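Side-chain contacts in eukaryotic translation initiation factor 2A (PDB 3WJ9), which probably directs methionyl initiator tRNA to 40S ribosomal subunits, in a codon-dependent manner, during translation initiation on a small set of mRNAs: residues A8-S12 with K13-L17; V372-P375 with R376-D380. All coordinates share one frame; numbering follows the deposited sequence.

Contact 1 of 2, residues A8-S12 with K13-L17; sequences AYRSS and KSIGL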
loop_
_atom_site.group_PDB
_atom_site.type_symbol
_atom_site.label_atom_id
_atom_site.label_comp_id
_atom_site.label_asym_id
_atom_site.label_seq_id
_atom_site.Cartn_x
_atom_site.Cartn_y
_atom_site.Cartn_z
ATOM N N ALA A 8 -9.505 -6.001 11.542
ATOM C CA ALA A 8 -9.469 -7.436 11.291
ATOM C C ALA A 8 -8.225 -8.053 11.907
ATOM O O ALA A 8 -7.241 -7.360 12.151
ATOM C CB ALA A 8 -9.513 -7.718 9.801
ATOM N N TYR A 9 -8.272 -9.355 12.161
ATOM C CA TYR A 9 -7.107 -10.066 12.668
ATOM C C TYR A 9 -7.044 -11.465 12.079
ATOM O O TYR A 9 -8.073 -12.072 11.785
ATOM C CB TYR A 9 -7.128 -10.141 14.199
ATOM C CG TYR A 9 -8.145 -11.113 14.759
ATOM C CD1 TYR A 9 -9.449 -10.716 15.007
ATOM C CD2 TYR A 9 -7.794 -12.428 15.048
ATOM C CE1 TYR A 9 -10.380 -11.600 15.519
ATOM C CE2 TYR A 9 -8.718 -13.319 15.559
ATOM C CZ TYR A 9 -10.009 -12.899 15.794
ATOM O OH TYR A 9 -10.933 -13.783 16.304
ATOM N N ARG A 10 -5.830 -11.971 11.906
ATOM C CA ARG A 10 -5.635 -13.345 11.475
ATOM C C ARG A 10 -4.422 -13.941 12.168
ATOM O O ARG A 10 -3.285 -13.578 11.874
ATOM C CB ARG A 10 -5.472 -13.428 9.958
ATOM C CG ARG A 10 -5.325 -14.850 9.441
ATOM C CD ARG A 10 -5.122 -14.877 7.938
ATOM N NE ARG A 10 -3.883 -14.219 7.539
ATOM C CZ ARG A 10 -2.708 -14.833 7.444
ATOM N NH1 ARG A 10 -2.612 -16.128 7.712
ATOM N NH2 ARG A 10 -1.632 -14.156 7.073
ATOM N N SER A 11 -4.670 -14.847 13.104
ATOM C CA SER A 11 -3.590 -15.543 13.783
ATOM C C SER A 11 -3.507 -16.969 13.262
ATOM O O SER A 11 -4.387 -17.419 12.528
ATOM C CB SER A 11 -3.801 -15.529 15.298
ATOM O OG SER A 11 -4.991 -16.210 15.654
ATOM N N SER A 12 -2.451 -17.680 13.645
ATOM C CA SER A 12 -2.285 -19.078 13.260
ATOM C C SER A 12 -3.437 -19.928 13.769
ATOM O O SER A 12 -3.670 -21.039 13.295
ATOM C CB SER A 12 -0.960 -19.627 13.795
ATOM O OG SER A 12 -0.948 -19.626 15.212
ATOM N N LYS A 13 -4.162 -19.381 14.736
ATOM C CA LYS A 13 -5.204 -20.107 15.436
ATOM C C LYS A 13 -6.602 -19.727 14.963
ATOM O O LYS A 13 -7.493 -20.574 14.898
ATOM C CB LYS A 13 -5.049 -19.864 16.935
ATOM C CG LYS A 13 -6.316 -19.561 17.698
ATOM C CD LYS A 13 -6.055 -19.850 19.154
ATOM C CE LYS A 13 -7.202 -19.480 20.053
ATOM N NZ LYS A 13 -6.655 -19.393 21.428
ATOM N N SER A 14 -6.790 -18.459 14.617
ATOM C CA SER A 14 -8.115 -17.978 14.250
ATOM C C SER A 14 -8.068 -16.797 13.290
ATOM O O SER A 14 -6.995 -16.310 12.931
ATOM C CB SER A 14 -8.897 -17.589 15.507
ATOM O OG SER A 14 -10.186 -17.104 15.179
ATOM N N ILE A 15 -9.249 -16.350 12.876
ATOM C CA ILE A 15 -9.377 -15.177 12.025
ATOM C C ILE A 15 -10.758 -14.558 12.206
ATOM O O ILE A 15 -11.771 -15.258 12.211
ATOM C CB ILE A 15 -9.141 -15.520 10.538
ATOM C CG1 ILE A 15 -9.392 -14.288 9.667
ATOM C CG2 ILE A 15 -10.015 -16.691 10.100
ATOM C CD1 ILE A 15 -9.200 -14.535 8.200
ATOM N N GLY A 16 -10.799 -13.242 12.374
ATOM C CA GLY A 16 -12.063 -12.571 12.588
ATOM C C GLY A 16 -12.028 -11.065 12.449
ATOM O O GLY A 16 -10.967 -10.453 12.332
ATOM N N LEU A 17 -13.216 -10.473 12.448
ATOM C CA LEU A 17 -13.357 -9.028 12.455
ATOM C C LEU A 17 -13.779 -8.613 13.860
ATOM O O LEU A 17 -14.484 -9.353 14.541
ATOM C CB LEU A 17 -14.371 -8.580 11.397
ATOM C CG LEU A 17 -14.219 -9.283 10.040
ATOM C CD1 LEU A 17 -15.222 -8.768 9.015
ATOM C CD2 LEU A 17 -12.798 -9.152 9.515
#

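Contact 2 of 2, residues V372-P375 with R376-D380; sequences VTSP and RLRVD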
loop_
_atom_site.group_PDB
_atom_site.type_symbol
_atom_site.label_atom_id
_atom_site.label_comp_id
_atom_site.label_asym_id
_atom_site.label_seq_id
_atom_site.Cartn_x
_atom_site.Cartn_y
_atom_site.Cartn_z
ATOM N N VAL A 372 2.681 -6.976 16.725
ATOM C CA VAL A 372 3.934 -7.688 16.523
ATOM C C VAL A 372 3.599 -8.991 15.805
ATOM O O VAL A 372 2.804 -9.788 16.302
ATOM C CB VAL A 372 4.661 -7.957 17.854
ATOM C CG1 VAL A 372 5.899 -8.799 17.621
ATOM C CG2 VAL A 372 5.028 -6.642 18.531
ATOM N N THR A 373 4.190 -9.199 14.631
ATOM C CA THR A 373 3.732 -10.265 13.743
ATOM C C THR A 373 4.788 -11.309 13.368
ATOM O O THR A 373 5.985 -11.034 13.331
ATOM C CB THR A 373 3.161 -9.674 12.433
ATOM O OG1 THR A 373 4.183 -8.941 11.747
ATOM C CG2 THR A 373 1.993 -8.747 12.730
ATOM N N SER A 374 4.298 -12.513 13.092
ATOM C CA SER A 374 5.085 -13.617 12.554
ATOM C C SER A 374 4.815 -13.658 11.048
ATOM O O SER A 374 3.730 -13.273 10.615
ATOM C CB SER A 374 4.691 -14.929 13.247
ATOM O OG SER A 374 5.443 -16.041 12.793
ATOM N N PRO A 375 5.793 -14.099 10.238
ATOM C CA PRO A 375 7.124 -14.589 10.603
ATOM C C PRO A 375 8.194 -13.504 10.727
ATOM O O PRO A 375 9.370 -13.843 10.845
ATOM C CB PRO A 375 7.459 -15.537 9.451
ATOM C CG PRO A 375 6.794 -14.919 8.280
ATOM C CD PRO A 375 5.532 -14.267 8.795
ATOM N N ARG A 376 7.807 -12.231 10.710
ATOM C CA ARG A 376 8.774 -11.162 10.948
ATOM C C ARG A 376 9.270 -11.248 12.391
ATOM O O ARG A 376 10.339 -10.736 12.725
ATOM C CB ARG A 376 8.166 -9.785 10.657
ATOM C CG ARG A 376 9.184 -8.654 10.669
ATOM C CD ARG A 376 8.587 -7.339 10.197
ATOM N NE ARG A 376 9.514 -6.228 10.394
ATOM C CZ ARG A 376 9.230 -4.957 10.128
ATOM N NH1 ARG A 376 8.038 -4.624 9.654
ATOM N NH2 ARG A 376 10.140 -4.017 10.339
ATOM N N LEU A 377 8.485 -11.910 13.237
ATOM C CA LEU A 377 8.904 -12.224 14.598
ATOM C C LEU A 377 8.138 -13.426 15.147
ATOM O O LEU A 377 6.909 -13.454 15.121
ATOM C CB LEU A 377 8.709 -11.022 15.518
ATOM C CG LEU A 377 9.692 -11.021 16.688
ATOM C CD1 LEU A 377 11.107 -10.793 16.176
ATOM C CD2 LEU A 377 9.317 -9.988 17.725
ATOM N N ARG A 378 8.869 -14.415 15.653
ATOM C CA ARG A 378 8.254 -15.654 16.120
ATOM C C ARG A 378 8.021 -15.658 17.629
ATOM O O ARG A 378 7.706 -16.697 18.211
ATOM C CB ARG A 378 9.112 -16.857 15.719
ATOM C CG ARG A 378 9.575 -16.826 14.270
ATOM C CD ARG A 378 9.805 -18.226 13.729
ATOM N NE ARG A 378 8.551 -18.965 13.620
ATOM C CZ ARG A 378 7.720 -18.878 12.586
ATOM N NH1 ARG A 378 8.009 -18.084 11.564
ATOM N NH2 ARG A 378 6.598 -19.583 12.574
ATOM N N VAL A 379 8.178 -14.497 18.257
ATOM C CA VAL A 379 7.950 -14.363 19.692
ATOM C C VAL A 379 7.197 -13.073 20.023
ATOM O O VAL A 379 7.347 -12.064 19.333
ATOM C CB VAL A 379 9.281 -14.394 20.482
ATOM C CG1 VAL A 379 9.862 -15.804 20.510
ATOM C CG2 VAL A 379 10.281 -13.409 19.893
ATOM N N ASP A 380 6.371 -13.133 21.068
ATOM C CA ASP A 380 5.667 -11.968 21.615
ATOM C C ASP A 380 4.662 -11.327 20.654
ATOM O O ASP A 380 4.515 -10.106 20.631
ATOM C CB ASP A 380 6.676 -10.907 22.067
ATOM C CG ASP A 380 7.587 -11.402 23.171
ATOM O OD1 ASP A 380 7.688 -12.634 23.349
ATOM O OD2 ASP A 380 8.208 -10.563 23.857
#

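Contact 1 of 2, residues A8-S12 with K13-L17
Tyr9 and Gly16 bond to each other twice through their backbones, Tyr9 N giving to Gly16 O at 2.9 Å and Gly16 N to Tyr9 O at 3.0 Å. Where the chain reverses, Ser11 N reaches Ser14 O at 2.8 Å, and the return bond from Ser14 N to Ser11 O is weak. The Ser11 hydroxyl makes up part of that deficit: OG turns back over the bend and accepts a hydrogen bond from Ser14 N at 3.1 Å and, weakly, one from Lys13 N. Beyond these bonds the Tyr9 ring leans across the neighbouring strand. Its CG sits between the backbone N and the carbonyl carbon (chi1 73°), which lays one ring face over the backbone of Ile15 and Gly16, with Gly16 N 3.5 Å above the ring plane near the rim. A serine at this position would probably leave the Gly16 backbone without its aromatic cover on that side. On the other face of the sheet, away from Tyr9, Ala8 CB meets Leu17 CD2 at 3.6 Å, and Arg10 CG passes Ile15 CB at 4.0 Å before the guanidinium group continues to Gln403. Ala8, Ile15 and Leu17 all rest on Phe49. The arrangement is a tight antiparallel beta hairpin; strand 401-406 pairs with strand 6-11, joining the first and last strands of this N-terminal beta-propeller portion of eIF2A in one sheet, consistent with closure in other propellers.

Contact 2 of 2, residues V372-P375 with R376-D380
Ser374 and Arg378 meet hydroxyl over guanidinium in a loop of the beta-propeller, the connection between strands 367-372 and 382-387 in the repeat designated WD 4. Chi1 of Ser374 is -179°, which sends OG away from its own backbone N to a place 3.3 Å above the guanidinium plane, offset toward the rim. The arginine chain bends at chi3 (67°) and folds back over the turn, while Pro375 CB lies at the edge of the same flat group, 3.4 Å from Arg378 NH1. One group is thus approached from two directions, and its charge is answered by a salt bridge to Glu400, whose carboxylate also forms a weak hydrogen bond with Ser374 OG. The bend itself contains a cis peptide bond between Ser374 and Pro375, and Leu377 N comes round to Thr373 O at 2.7 Å in a weak, strongly bent bond (119° at the hydrogen). On the far side of that bond Val372 and Leu377 cross at a slant, CG1 of the valine against CD2 of the leucine at 3.6 Å. Nearer the mouth of the loop, Val372 CB lies 3.5 Å from the carbonyl oxygen Asp380 O.

How the contacts relate
Contacts 1 and 2 are far apart in sequence yet neighbours in space: their centres are 14 Å apart and their nearest atoms about 6 Å, without touching. What connects them is the chain at the start of strand 401-406. Glu400 has backbone hydrogen bonding with Ser12 of contact 1, while its carboxylate pairs with Arg378 of contact 2. Leu401 likewise meets both, through the side chain of Ser11 and the backbone of Ser374. A hairpin turn and an interstrand loop thus flank the same piece of chain leading into strand 401-406, the last strand of the fragment, illustrating how a propeller can bring its first and last strands together beside a neighbouring blade.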